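Local coordinates for quinonprotein alcohol dehydrogenase-like protein (Bacteroides thetaiotaomicron VPI-5482, PDB 4R5O) that is of unknown function but binds calcium and joins an immunoglobulin-like beta-sandwich domain to a seven-bladed beta-propeller of the YVTN repeat family, at residues A144-H148 against S421-N427; S188-L193 against C225-I231; Q274-I278 against P318-H324; N315-A319 against L342-D346. All coordinates share one frame; numbering follows the deposited sequence.

Contact 1. Residues A144-H148 against S421-N427; sequences ANIIH and SQILFNN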
loop_
_atom_site.group_PDB
_atom_site.type_symbol
_atom_site.label_atom_id
_atom_site.label_comp_id
_atom_site.label_asym_id
_atom_site.label_seq_id
_atom_site.Cartn_x
_atom_site.Cartn_y
_atom_site.Cartn_z
ATOM N N ALA A 144 1.278 6.256 -6.819
ATOM C CA ALA A 144 1.484 5.765 -5.466
ATOM C C ALA A 144 2.599 4.749 -5.497
ATOM O O ALA A 144 2.464 3.695 -6.120
ATOM C CB ALA A 144 0.205 5.173 -4.906
ATOM N N ASN A 145 3.718 5.090 -4.889
ATOM C CA ASN A 145 4.908 4.252 -4.855
ATOM C C ASN A 145 5.154 3.912 -3.388
ATOM O O ASN A 145 5.416 4.809 -2.587
ATOM C CB ASN A 145 6.077 5.010 -5.546
ATOM C CG ASN A 145 5.648 5.664 -6.878
ATOM O OD1 ASN A 145 5.584 4.999 -7.922
ATOM N ND2 ASN A 145 5.258 6.965 -6.855
ATOM N N ILE A 146 4.926 2.647 -3.016
ATOM C CA ILE A 146 5.019 2.173 -1.621
ATOM C C ILE A 146 6.065 1.078 -1.461
ATOM O O ILE A 146 6.110 0.126 -2.252
ATOM C CB ILE A 146 3.638 1.636 -1.120
ATOM C CG1 ILE A 146 2.523 2.686 -1.318
ATOM C CG2 ILE A 146 3.712 1.113 0.323
ATOM C CD1 ILE A 146 1.160 2.306 -0.982
ATOM N N ILE A 147 6.844 1.180 -0.381
ATOM C CA ILE A 147 7.832 0.179 0.013
ATOM C C ILE A 147 7.513 -0.246 1.440
ATOM O O ILE A 147 7.389 0.583 2.342
ATOM C CB ILE A 147 9.294 0.646 -0.156
ATOM C CG1 ILE A 147 9.616 0.743 -1.670
ATOM C CG2 ILE A 147 10.275 -0.346 0.569
ATOM C CD1 ILE A 147 10.752 1.363 -1.971
ATOM N N HIS A 148 7.300 -1.545 1.602
ATOM C CA HIS A 148 7.047 -2.172 2.865
ATOM C C HIS A 148 8.414 -2.554 3.457
ATOM O O HIS A 148 9.095 -3.461 2.956
ATOM C CB HIS A 148 6.083 -3.360 2.685
ATOM C CG HIS A 148 5.722 -4.069 3.957
ATOM N ND1 HIS A 148 5.116 -5.309 3.931
ATOM C CD2 HIS A 148 5.918 -3.708 5.251
ATOM C CE1 HIS A 148 4.958 -5.657 5.198
ATOM N NE2 HIS A 148 5.412 -4.720 6.025
ATOM N N SER A 421 -2.623 -0.724 -8.096
ATOM C CA SER A 421 -1.235 -0.443 -8.483
ATOM C C SER A 421 -0.222 -1.329 -7.756
ATOM O O SER A 421 0.897 -1.524 -8.261
ATOM C CB SER A 421 -0.900 1.018 -8.203
ATOM O OG SER A 421 -1.143 1.370 -6.851
ATOM N N GLN A 422 -0.611 -1.848 -6.578
ATOM C CA GLN A 422 0.251 -2.645 -5.721
ATOM C C GLN A 422 -0.551 -3.456 -4.706
ATOM O O GLN A 422 -1.631 -3.037 -4.339
ATOM C CB GLN A 422 1.170 -1.665 -5.000
ATOM C CG GLN A 422 2.216 -2.286 -4.148
ATOM C CD GLN A 422 3.156 -1.242 -3.750
ATOM O OE1 GLN A 422 2.922 -0.066 -3.990
ATOM N NE2 GLN A 422 4.252 -1.659 -3.162
ATOM N N ILE A 423 -0.001 -4.596 -4.251
ATOM C CA ILE A 423 -0.518 -5.538 -3.258
ATOM C C ILE A 423 0.507 -5.616 -2.147
ATOM O O ILE A 423 1.698 -5.752 -2.415
ATOM C CB ILE A 423 -0.838 -6.931 -3.902
ATOM C CG1 ILE A 423 -1.998 -6.783 -4.908
ATOM C CG2 ILE A 423 -1.151 -8.011 -2.817
ATOM C CD1 ILE A 423 -2.354 -7.941 -5.589
ATOM N N LEU A 424 0.049 -5.507 -0.902
ATOM C CA LEU A 424 0.896 -5.483 0.299
ATOM C C LEU A 424 0.394 -6.432 1.355
ATOM O O LEU A 424 -0.810 -6.659 1.418
ATOM C CB LEU A 424 0.909 -4.047 0.878
ATOM C CG LEU A 424 1.487 -2.950 -0.007
ATOM C CD1 LEU A 424 0.902 -1.611 0.332
ATOM C CD2 LEU A 424 3.024 -2.954 -0.007
ATOM N N PHE A 425 1.306 -6.935 2.221
ATOM C CA PHE A 425 0.957 -7.774 3.377
ATOM C C PHE A 425 1.197 -6.952 4.659
ATOM O O PHE A 425 1.941 -5.972 4.598
ATOM C CB PHE A 425 1.733 -9.100 3.379
ATOM C CG PHE A 425 1.513 -9.895 2.106
ATOM C CD1 PHE A 425 0.331 -10.603 1.900
ATOM C CD2 PHE A 425 2.489 -9.932 1.110
ATOM C CE1 PHE A 425 0.127 -11.316 0.716
ATOM C CE2 PHE A 425 2.279 -10.652 -0.069
ATOM C CZ PHE A 425 1.096 -11.330 -0.258
ATOM N N ASN A 426 0.545 -7.312 5.803
ATOM C CA ASN A 426 0.711 -6.533 7.030
ATOM C C ASN A 426 1.889 -7.032 7.860
ATOM O O ASN A 426 2.221 -6.416 8.874
ATOM C CB ASN A 426 -0.561 -6.571 7.868
ATOM C CG ASN A 426 -0.763 -7.724 8.815
ATOM O OD1 ASN A 426 -0.402 -8.868 8.557
ATOM N ND2 ASN A 426 -1.422 -7.433 9.925
ATOM N N ASN A 427 2.497 -8.162 7.438
ATOM C CA ASN A 427 3.616 -8.854 8.093
ATOM C C ASN A 427 4.803 -9.017 7.122
ATOM O O ASN A 427 4.595 -9.003 5.882
ATOM C CB ASN A 427 3.155 -10.249 8.626
ATOM C CG ASN A 427 2.587 -11.202 7.567
ATOM O OD1 ASN A 427 3.255 -12.143 7.114
ATOM N ND2 ASN A 427 1.339 -10.990 7.137
ATOM O OXT ASN A 427 5.943 -9.193 7.605
HETATM O O HOH W 1 4.466 -6.558 1.306
#
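The imidazole of H148 meets the end of the chain: carboxylate oxygen O of N427 lies at its edge, near the ring plane, 3.4 Å from H148 CE1. F425 O approaches CE1 obliquely, at 3.1 Å. Water 1 sits in the ring plane and hydrogen-bonds H148 ND1 (3.0 Å), while accepting a weak bond from F425 N. Outside the two segments, the ring of F153 packs edge-to-face with this imidazole. The H148 side chain reaches the chain terminus because CG is trans to the backbone N (chi1 -179°). The second flat group is the amide of Q422, in one of its two modelled conformers. Its NE2 donates to I146 O at 2.7 Å, nearly straight at 175°, with the acceptor in the amide plane and the donor tilted from the plane of the carbonyl. Q422 OE1 lies 3.4 Å from I146 CB. Beyond the amide, CG2 of I146 packs on CD1 of L424 at 3.9 Å. Strands 144-148 and 422-424 are the innermost strands of neighbouring propeller blades, their axes 25° apart. Strand 422-424 pairs with strand 103-108, so the C terminus completes the first blade, the Velcro closure of a propeller. In this conformer a side-chain amide joins the two blades, whose inner strands, 8.9 Å apart, make no backbone pairs here, and the terminal carboxylate would probably polarise the H148 ring.

Contact 2. Residues S188-L193 against C225-I231; sequences SGLTIL and CFYNSII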
loop_
_atom_site.group_PDB
_atom_site.type_symbol
_atom_site.label_atom_id
_atom_site.label_comp_id
_atom_site.label_asym_id
_atom_site.label_seq_id
_atom_site.Cartn_x
_atom_site.Cartn_y
_atom_site.Cartn_z
ATOM N N SER A 188 8.467 10.214 -8.218
ATOM C CA SER A 188 7.829 8.899 -8.192
ATOM C C SER A 188 8.824 7.735 -7.914
ATOM O O SER A 188 8.416 6.568 -7.980
ATOM C CB SER A 188 7.127 8.643 -9.522
ATOM O OG SER A 188 8.042 8.648 -10.601
ATOM N N GLY A 189 10.084 8.047 -7.606
ATOM C CA GLY A 189 11.083 7.022 -7.330
ATOM C C GLY A 189 11.370 6.917 -5.856
ATOM O O GLY A 189 11.794 7.894 -5.247
ATOM N N LEU A 190 11.109 5.751 -5.255
ATOM C CA LEU A 190 11.337 5.543 -3.822
ATOM C C LEU A 190 12.265 4.321 -3.574
ATOM O O LEU A 190 12.094 3.252 -4.177
ATOM C CB LEU A 190 9.994 5.355 -3.064
ATOM C CG LEU A 190 10.058 5.206 -1.514
ATOM C CD1 LEU A 190 10.665 6.452 -0.858
ATOM C CD2 LEU A 190 8.712 4.870 -0.924
ATOM N N THR A 191 13.229 4.502 -2.657
ATOM C CA THR A 191 14.191 3.506 -2.196
ATOM C C THR A 191 14.300 3.597 -0.689
ATOM O O THR A 191 14.379 4.698 -0.169
ATOM C CB THR A 191 15.586 3.708 -2.877
ATOM O OG1 THR A 191 15.465 3.904 -4.286
ATOM C CG2 THR A 191 16.542 2.561 -2.613
ATOM N N ILE A 192 14.274 2.476 0.015
ATOM C CA ILE A 192 14.497 2.470 1.456
ATOM C C ILE A 192 15.891 1.828 1.637
ATOM O O ILE A 192 16.089 0.659 1.246
ATOM C CB ILE A 192 13.346 1.801 2.292
ATOM C CG1 ILE A 192 12.227 2.843 2.659
ATOM C CG2 ILE A 192 13.907 1.324 3.644
ATOM C CD1 ILE A 192 11.570 3.631 1.640
ATOM N N LEU A 193 16.867 2.645 2.133
ATOM C CA LEU A 193 18.263 2.233 2.290
ATOM C C LEU A 193 18.443 1.342 3.503
ATOM O O LEU A 193 19.170 0.340 3.425
ATOM C CB LEU A 193 19.211 3.450 2.410
ATOM C CG LEU A 193 19.166 4.524 1.302
ATOM C CD1 LEU A 193 20.138 5.657 1.592
ATOM C CD2 LEU A 193 19.484 3.959 -0.020
ATOM N N CYS A 225 15.129 9.567 -12.313
ATOM C CA CYS A 225 14.219 8.831 -11.473
ATOM C C CYS A 225 14.626 7.360 -11.375
ATOM O O CYS A 225 14.909 6.732 -12.395
ATOM C CB CYS A 225 12.797 8.963 -12.027
ATOM S SG CYS A 225 11.529 8.232 -10.964
ATOM N N PHE A 226 14.588 6.789 -10.153
ATOM C CA PHE A 226 14.795 5.351 -10.019
ATOM C C PHE A 226 13.410 4.740 -10.049
ATOM O O PHE A 226 12.752 4.669 -9.005
ATOM C CB PHE A 226 15.614 4.920 -8.768
ATOM C CG PHE A 226 16.959 5.529 -8.433
ATOM C CD1 PHE A 226 17.641 6.318 -9.360
ATOM C CD2 PHE A 226 17.566 5.280 -7.202
ATOM C CE1 PHE A 226 18.871 6.910 -9.035
ATOM C CE2 PHE A 226 18.826 5.822 -6.899
ATOM C CZ PHE A 226 19.453 6.661 -7.805
ATOM N N TYR A 227 12.924 4.359 -11.240
ATOM C CA TYR A 227 11.584 3.758 -11.397
ATOM C C TYR A 227 11.526 2.505 -10.581
ATOM O O TYR A 227 10.501 2.224 -9.986
ATOM C CB TYR A 227 11.246 3.492 -12.874
ATOM C CG TYR A 227 11.201 4.778 -13.673
ATOM C CD1 TYR A 227 10.167 5.695 -13.494
ATOM C CD2 TYR A 227 12.221 5.107 -14.559
ATOM C CE1 TYR A 227 10.141 6.900 -14.193
ATOM C CE2 TYR A 227 12.199 6.306 -15.267
ATOM C CZ TYR A 227 11.150 7.192 -15.088
ATOM O OH TYR A 227 11.115 8.381 -15.763
ATOM N N ASN A 228 12.667 1.805 -10.476
ATOM C CA ASN A 228 12.882 0.608 -9.670
ATOM C C ASN A 228 14.276 0.611 -9.163
ATOM O O ASN A 228 15.182 1.056 -9.869
ATOM C CB ASN A 228 12.601 -0.677 -10.457
ATOM C CG ASN A 228 11.221 -0.758 -11.004
ATOM O OD1 ASN A 228 10.269 -1.090 -10.304
ATOM N ND2 ASN A 228 11.088 -0.328 -12.239
ATOM N N SER A 229 14.454 0.127 -7.942
ATOM C CA SER A 229 15.748 0.053 -7.264
ATOM C C SER A 229 15.732 -1.077 -6.234
ATOM O O SER A 229 14.677 -1.667 -5.987
ATOM C CB SER A 229 16.100 1.388 -6.611
ATOM O OG SER A 229 15.086 1.827 -5.726
ATOM N N ILE A 230 16.914 -1.415 -5.685
ATOM C CA ILE A 230 17.109 -2.458 -4.681
ATOM C C ILE A 230 18.428 -2.202 -3.983
ATOM O O ILE A 230 19.323 -1.584 -4.572
ATOM C CB ILE A 230 17.049 -3.889 -5.304
ATOM C CG1 ILE A 230 16.729 -4.974 -4.236
ATOM C CG2 ILE A 230 18.297 -4.218 -6.154
ATOM C CD1 ILE A 230 16.419 -6.358 -4.711
ATOM N N ILE A 231 18.547 -2.657 -2.720
ATOM C CA ILE A 231 19.799 -2.601 -1.984
ATOM C C ILE A 231 20.452 -3.961 -2.165
ATOM O O ILE A 231 19.799 -4.988 -1.950
ATOM C CB ILE A 231 19.666 -2.184 -0.491
ATOM C CG1 ILE A 231 18.818 -0.918 -0.292
ATOM C CG2 ILE A 231 21.031 -2.078 0.193
ATOM C CD1 ILE A 231 19.219 0.319 -1.005
HETATM O O HOH W 2 9.266 3.535 -7.169
HETATM O O HOH W 3 13.003 0.234 -4.137
#
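T191 overlaps S229 at the interface of two neighbouring propeller blades, whose innermost strands, 189-192 and 228-231, run nearly parallel 7.0 Å apart. Their hydroxyls, T191 OG1 and S229 OG, share a hydrogen bond of 2.6 Å. With chi1 at -46°, OG1 of T191 stays beside its own backbone N while CG2 points on to I231, whose CD1 it meets at 3.8 Å. The same CD1 touches CD2 of L193, the two side chains crossing at about a right angle. The F226 ring presents its edge to T191 OG1. A valine in place of T191 would probably leave the S229 hydroxyl without its direct mate across the interface. Water 3 completes the polar link, donating to L190 O and S229 O and bonding S229 OG at 3.1 Å. Further back, Y227 and N228 both face N239 in a classic beta bulge at the start of strand 228-231, and strand 235-239 continues the blade behind it. At this end SG of C225 lies 3.5 Å from S188 OG and 3.7 Å above the plane of the Y227 ring, offset toward its rim.

Contact 3. Residues Q274-I278 against P318-H324; sequences QKQKI and PAKGPYH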
loop_
_atom_site.group_PDB
_atom_site.type_symbol
_atom_site.label_atom_id
_atom_site.label_comp_id
_atom_site.label_asym_id
_atom_site.label_seq_id
_atom_site.Cartn_x
_atom_site.Cartn_y
_atom_site.Cartn_z
ATOM N N GLN A 274 18.679 -1.489 -20.670
ATOM C CA GLN A 274 17.255 -1.434 -20.382
ATOM C C GLN A 274 16.613 -0.347 -21.241
ATOM O O GLN A 274 17.179 0.740 -21.416
ATOM C CB GLN A 274 17.009 -1.202 -18.891
ATOM C CG GLN A 274 17.488 -2.379 -18.029
ATOM C CD GLN A 274 17.270 -2.183 -16.557
ATOM O OE1 GLN A 274 17.309 -1.055 -16.033
ATOM N NE2 GLN A 274 17.154 -3.298 -15.846
ATOM N N LYS A 275 15.474 -0.685 -21.851
ATOM C CA LYS A 275 14.721 0.221 -22.721
ATOM C C LYS A 275 13.281 0.348 -22.213
ATOM O O LYS A 275 12.394 0.764 -22.956
ATOM C CB LYS A 275 14.751 -0.272 -24.180
ATOM C CG LYS A 275 16.138 -0.354 -24.812
ATOM C CD LYS A 275 16.051 -0.813 -26.256
ATOM C CE LYS A 275 17.404 -0.881 -26.915
ATOM N NZ LYS A 275 17.300 -1.342 -28.324
ATOM N N GLN A 276 13.050 -0.015 -20.937
ATOM C CA GLN A 276 11.741 0.013 -20.275
ATOM C C GLN A 276 11.867 -0.103 -18.751
ATOM O O GLN A 276 12.942 -0.421 -18.233
ATOM C CB GLN A 276 10.842 -1.149 -20.782
ATOM C CG GLN A 276 11.345 -2.543 -20.341
ATOM C CD GLN A 276 10.342 -3.632 -20.541
ATOM O OE1 GLN A 276 9.908 -3.913 -21.664
ATOM N NE2 GLN A 276 10.002 -4.309 -19.455
ATOM N N LYS A 277 10.734 0.052 -18.043
ATOM C CA LYS A 277 10.675 -0.144 -16.607
ATOM C C LYS A 277 10.698 -1.597 -16.287
ATOM O O LYS A 277 9.852 -2.348 -16.791
ATOM C CB LYS A 277 9.426 0.488 -15.990
ATOM C CG LYS A 277 9.301 1.963 -16.136
ATOM C CD LYS A 277 8.127 2.410 -15.349
ATOM C CE LYS A 277 7.911 3.882 -15.516
ATOM N NZ LYS A 277 6.857 4.371 -14.600
ATOM N N ILE A 278 11.657 -2.002 -15.460
ATOM C CA ILE A 278 11.767 -3.373 -14.955
ATOM C C ILE A 278 12.413 -3.281 -13.563
ATOM O O ILE A 278 13.258 -2.423 -13.305
ATOM C CB ILE A 278 12.490 -4.376 -15.903
ATOM C CG1 ILE A 278 12.368 -5.857 -15.424
ATOM C CG2 ILE A 278 13.904 -3.983 -16.167
ATOM C CD1 ILE A 278 10.929 -6.443 -15.223
ATOM N N PRO A 318 9.230 -8.691 -22.637
ATOM C CA PRO A 318 8.604 -8.446 -21.324
ATOM C C PRO A 318 7.475 -7.441 -21.393
ATOM O O PRO A 318 7.504 -6.552 -22.242
ATOM C CB PRO A 318 9.738 -7.888 -20.466
ATOM C CG PRO A 318 10.937 -7.813 -21.341
ATOM C CD PRO A 318 10.528 -8.005 -22.752
ATOM N N ALA A 319 6.473 -7.588 -20.500
ATOM C CA ALA A 319 5.345 -6.666 -20.373
ATOM C C ALA A 319 5.855 -5.288 -20.007
ATOM O O ALA A 319 6.846 -5.155 -19.295
ATOM C CB ALA A 319 4.358 -7.170 -19.340
ATOM N N LYS A 320 5.223 -4.277 -20.551
ATOM C CA LYS A 320 5.617 -2.878 -20.451
ATOM C C LYS A 320 4.382 -1.970 -20.512
ATOM O O LYS A 320 3.354 -2.352 -21.072
ATOM C CB LYS A 320 6.583 -2.599 -21.644
ATOM C CG LYS A 320 6.874 -1.155 -22.016
ATOM C CD LYS A 320 7.741 -1.002 -23.260
ATOM C CE LYS A 320 7.917 0.439 -23.731
ATOM N NZ LYS A 320 8.456 1.381 -22.725
ATOM N N GLY A 321 4.510 -0.785 -19.922
ATOM C CA GLY A 321 3.555 0.318 -19.999
ATOM C C GLY A 321 4.143 1.352 -20.962
ATOM O O GLY A 321 5.376 1.414 -21.106
ATOM N N PRO A 322 3.346 2.181 -21.683
ATOM C CA PRO A 322 3.979 3.103 -22.662
ATOM C C PRO A 322 4.547 4.407 -22.043
ATOM O O PRO A 322 5.602 4.882 -22.483
ATOM C CB PRO A 322 2.844 3.440 -23.631
ATOM C CG PRO A 322 1.575 3.134 -22.889
ATOM C CD PRO A 322 1.868 2.260 -21.708
ATOM N N TYR A 323 3.857 4.969 -21.028
ATOM C CA TYR A 323 4.147 6.262 -20.415
ATOM C C TYR A 323 5.084 6.198 -19.195
ATOM O O TYR A 323 5.289 5.134 -18.614
ATOM C CB TYR A 323 2.814 6.869 -19.947
ATOM C CG TYR A 323 1.621 6.536 -20.826
ATOM C CD1 TYR A 323 1.461 7.131 -22.076
ATOM C CD2 TYR A 323 0.610 5.690 -20.372
ATOM C CE1 TYR A 323 0.349 6.850 -22.876
ATOM C CE2 TYR A 323 -0.523 5.428 -21.149
ATOM C CZ TYR A 323 -0.646 6.006 -22.405
ATOM O OH TYR A 323 -1.755 5.749 -23.184
ATOM N N HIS A 324 5.613 7.379 -18.794
ATOM C CA HIS A 324 6.448 7.620 -17.601
ATOM C C HIS A 324 5.682 7.262 -16.329
ATOM O O HIS A 324 6.290 6.934 -15.301
ATOM C CB HIS A 324 6.882 9.113 -17.562
ATOM C CG HIS A 324 7.281 9.630 -16.197
ATOM N ND1 HIS A 324 8.561 9.452 -15.693
ATOM C CD2 HIS A 324 6.541 10.281 -15.263
ATOM C CE1 HIS A 324 8.553 9.989 -14.477
ATOM N NE2 HIS A 324 7.361 10.500 -14.173
#
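K277 reaches H324 and Q276 reaches A319 across two loops that each lead from one propeller blade to the next. The firmer hydrogen bond is that of K277, whose NZ donates to H324 O at 2.7 Å. The ammonium stands above the plane of that carbonyl, 55° out of it and not on a lone pair. K277 is extended throughout beyond CG, and this length carries NZ across to the far end of segment 318-324; there it also bonds S326 O, so two backbone carbonyls share the charged group. A leucine in place of K277 would probably leave H324 O and S326 O without this shared donor and free the loop end to shift. The hydrogen bonds of the Q276 amide are weaker. Its NE2 donates to A319 O at 3.3 Å and to K277 O in its own segment, both weak. K320 NZ likewise makes a weak bond, to G321 O. Van der Waals packing surrounds the buried Q276. CB of P318 lies 3.7 Å from Q276 NE2, and CB of K320 approaches Q276 OE1 to 3.6 Å. Both neighbours cross the glutamine obliquely, and the K320 chain continues past it, its CD 4.0 Å from Q276 CB. Behind P318 stands L291 of strand 288-294, which ties the loop to the blade between the two connections. The K277 ammonium is met by the backbone carbonyls of H324 and S326, whereas the Q276 amide is held by two weak bonds from NE2, so its packing probably carries much of its placement.

Contact 4. Residues N315-A319 against L342-D346; sequences NFQPA and LVSTD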
loop_
_atom_site.group_PDB
_atom_site.type_symbol
_atom_site.label_atom_id
_atom_site.label_comp_id
_atom_site.label_asym_id
_atom_site.label_seq_id
_atom_site.Cartn_x
_atom_site.Cartn_y
_atom_site.Cartn_z
ATOM N N ASN A 315 12.949 -16.140 -24.999
ATOM C CA ASN A 315 12.364 -15.885 -26.314
ATOM C C ASN A 315 10.930 -15.314 -26.196
ATOM O O ASN A 315 9.976 -15.867 -26.766
ATOM C CB ASN A 315 12.363 -17.185 -27.141
ATOM C CG ASN A 315 11.696 -18.369 -26.460
ATOM O OD1 ASN A 315 11.831 -18.587 -25.236
ATOM N ND2 ASN A 315 11.011 -19.195 -27.255
ATOM N N PHE A 316 10.778 -14.192 -25.469
ATOM C CA PHE A 316 9.506 -13.481 -25.281
ATOM C C PHE A 316 9.857 -12.079 -24.861
ATOM O O PHE A 316 10.882 -11.869 -24.215
ATOM C CB PHE A 316 8.519 -14.166 -24.299
ATOM C CG PHE A 316 8.960 -14.215 -22.858
ATOM C CD1 PHE A 316 8.763 -13.121 -22.010
ATOM C CD2 PHE A 316 9.538 -15.363 -22.334
ATOM C CE1 PHE A 316 9.162 -13.166 -20.670
ATOM C CE2 PHE A 316 9.927 -15.411 -20.990
ATOM C CZ PHE A 316 9.741 -14.312 -20.169
ATOM N N GLN A 317 9.019 -11.128 -25.238
ATOM C CA GLN A 317 9.198 -9.726 -24.924
ATOM C C GLN A 317 8.581 -9.452 -23.552
ATOM O O GLN A 317 7.484 -9.950 -23.298
ATOM C CB GLN A 317 8.550 -8.889 -26.041
ATOM C CG GLN A 317 9.171 -7.513 -26.248
ATOM C CD GLN A 317 10.592 -7.477 -26.783
ATOM O OE1 GLN A 317 11.118 -8.437 -27.367
ATOM N NE2 GLN A 317 11.247 -6.352 -26.564
ATOM N N PRO A 318 9.230 -8.691 -22.637
ATOM C CA PRO A 318 8.604 -8.446 -21.324
ATOM C C PRO A 318 7.475 -7.441 -21.393
ATOM O O PRO A 318 7.504 -6.552 -22.242
ATOM C CB PRO A 318 9.738 -7.888 -20.466
ATOM C CG PRO A 318 10.937 -7.813 -21.341
ATOM C CD PRO A 318 10.528 -8.005 -22.752
ATOM N N ALA A 319 6.473 -7.588 -20.500
ATOM C CA ALA A 319 5.345 -6.666 -20.373
ATOM C C ALA A 319 5.855 -5.288 -20.007
ATOM O O ALA A 319 6.846 -5.155 -19.295
ATOM C CB ALA A 319 4.358 -7.170 -19.340
ATOM N N LEU A 342 7.485 -13.962 -14.149
ATOM C CA LEU A 342 7.628 -12.767 -14.979
ATOM C C LEU A 342 6.538 -12.784 -16.057
ATOM O O LEU A 342 6.021 -13.848 -16.389
ATOM C CB LEU A 342 9.046 -12.596 -15.591
ATOM C CG LEU A 342 9.673 -13.616 -16.556
ATOM C CD1 LEU A 342 10.966 -13.073 -17.094
ATOM C CD2 LEU A 342 9.984 -14.952 -15.893
ATOM N N VAL A 343 6.126 -11.582 -16.518
ATOM C CA VAL A 343 5.021 -11.352 -17.462
ATOM C C VAL A 343 5.519 -10.994 -18.856
ATOM O O VAL A 343 6.314 -10.070 -19.013
ATOM C CB VAL A 343 4.096 -10.217 -16.966
ATOM C CG1 VAL A 343 2.806 -10.169 -17.786
ATOM C CG2 VAL A 343 3.775 -10.360 -15.488
ATOM N N SER A 344 4.991 -11.684 -19.868
ATOM C CA SER A 344 5.286 -11.396 -21.259
ATOM C C SER A 344 4.366 -10.277 -21.728
ATOM O O SER A 344 3.328 -10.008 -21.102
ATOM C CB SER A 344 5.165 -12.641 -22.129
ATOM O OG SER A 344 3.843 -13.149 -22.125
ATOM N N THR A 345 4.750 -9.630 -22.844
ATOM C CA THR A 345 4.038 -8.494 -23.438
ATOM C C THR A 345 2.561 -8.868 -23.869
ATOM O O THR A 345 1.764 -7.942 -24.045
ATOM C CB THR A 345 4.838 -7.944 -24.637
ATOM O OG1 THR A 345 4.426 -6.611 -24.920
ATOM C CG2 THR A 345 4.806 -8.842 -25.877
ATOM N N ASP A 346 2.202 -10.190 -23.986
ATOM C CA ASP A 346 0.864 -10.697 -24.353
ATOM C C ASP A 346 -0.043 -10.928 -23.106
ATOM O O ASP A 346 -1.257 -11.120 -23.247
ATOM C CB ASP A 346 0.945 -12.005 -25.178
ATOM C CG ASP A 346 2.088 -12.980 -24.886
ATOM O OD1 ASP A 346 3.278 -12.545 -24.932
ATOM O OD2 ASP A 346 1.818 -14.207 -24.818
#
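F316 touches L342 across the contact, CD1 of the leucine lying at the edge of the ring, near its plane, 3.5 Å from F316 CZ. The phenylalanine's CD1 also meets S344 CB at 3.6 Å, from an oblique direction. With chi1 at 66°, CG of F316 lies between its own backbone N and carbonyl carbon, which directs the ring along the L342-S344 backbone. Next to the ring the two backbones are joined by a single beta bridge, P318 with S344. The bridging pair itself makes no backbone bond; the flanking residues do, so the missing N-H of P318 costs nothing here. T345 N donates to Q317 O at 2.8 Å, and A319 N to V343 O at 2.9 Å, the latter close to straight (167°). Q317 O receives a second approach from S344, a CA-H...O contact. Two small apolar contacts border the bridge: A319 CB against V343 CG1 at 3.7 Å and Q317 CB against T345 CG2, also at 3.7 Å. In the next shell, Y350 of strand 349-353 stacks on the F316 ring, and its backbone pairs with L342. I300 of strand 297-303 touches L342 from the preceding blade, while V343 rests on I373 and L377 of the following one. The contact therefore joins the loop leaving one blade to strand 339-343 of the next, with D356 of a calcium site about 12 Å from L342, side chain to side chain. Two backbone bonds fix the loop at the strand's end, and the buried aromatic beside them adds apolar packing between the loop and that blade.

From the N terminus, contact 1 opens first, at 144-148, and closes last, at the chain end, so its loop spans most of the propeller and the other three contacts nest within it. Contact 2 closes a short loop around one blade before contact 3 opens at 274-278. Contact 3 closes on 318-324, and contact 4 starts on the overlapping residues 315-319, sharing P318 and A319, before closing at 342-346. Contacts 1 and 2 touch where I147 CD1 packs on L190 O. Contacts 2 and 3 meet through Y227 OH and H324 ND1, a probable hydrogen bond of 2.8 Å. Contacts 1 and 2 join inner strands of adjacent blades; contacts 3 and 4 fasten connecting loops farther round.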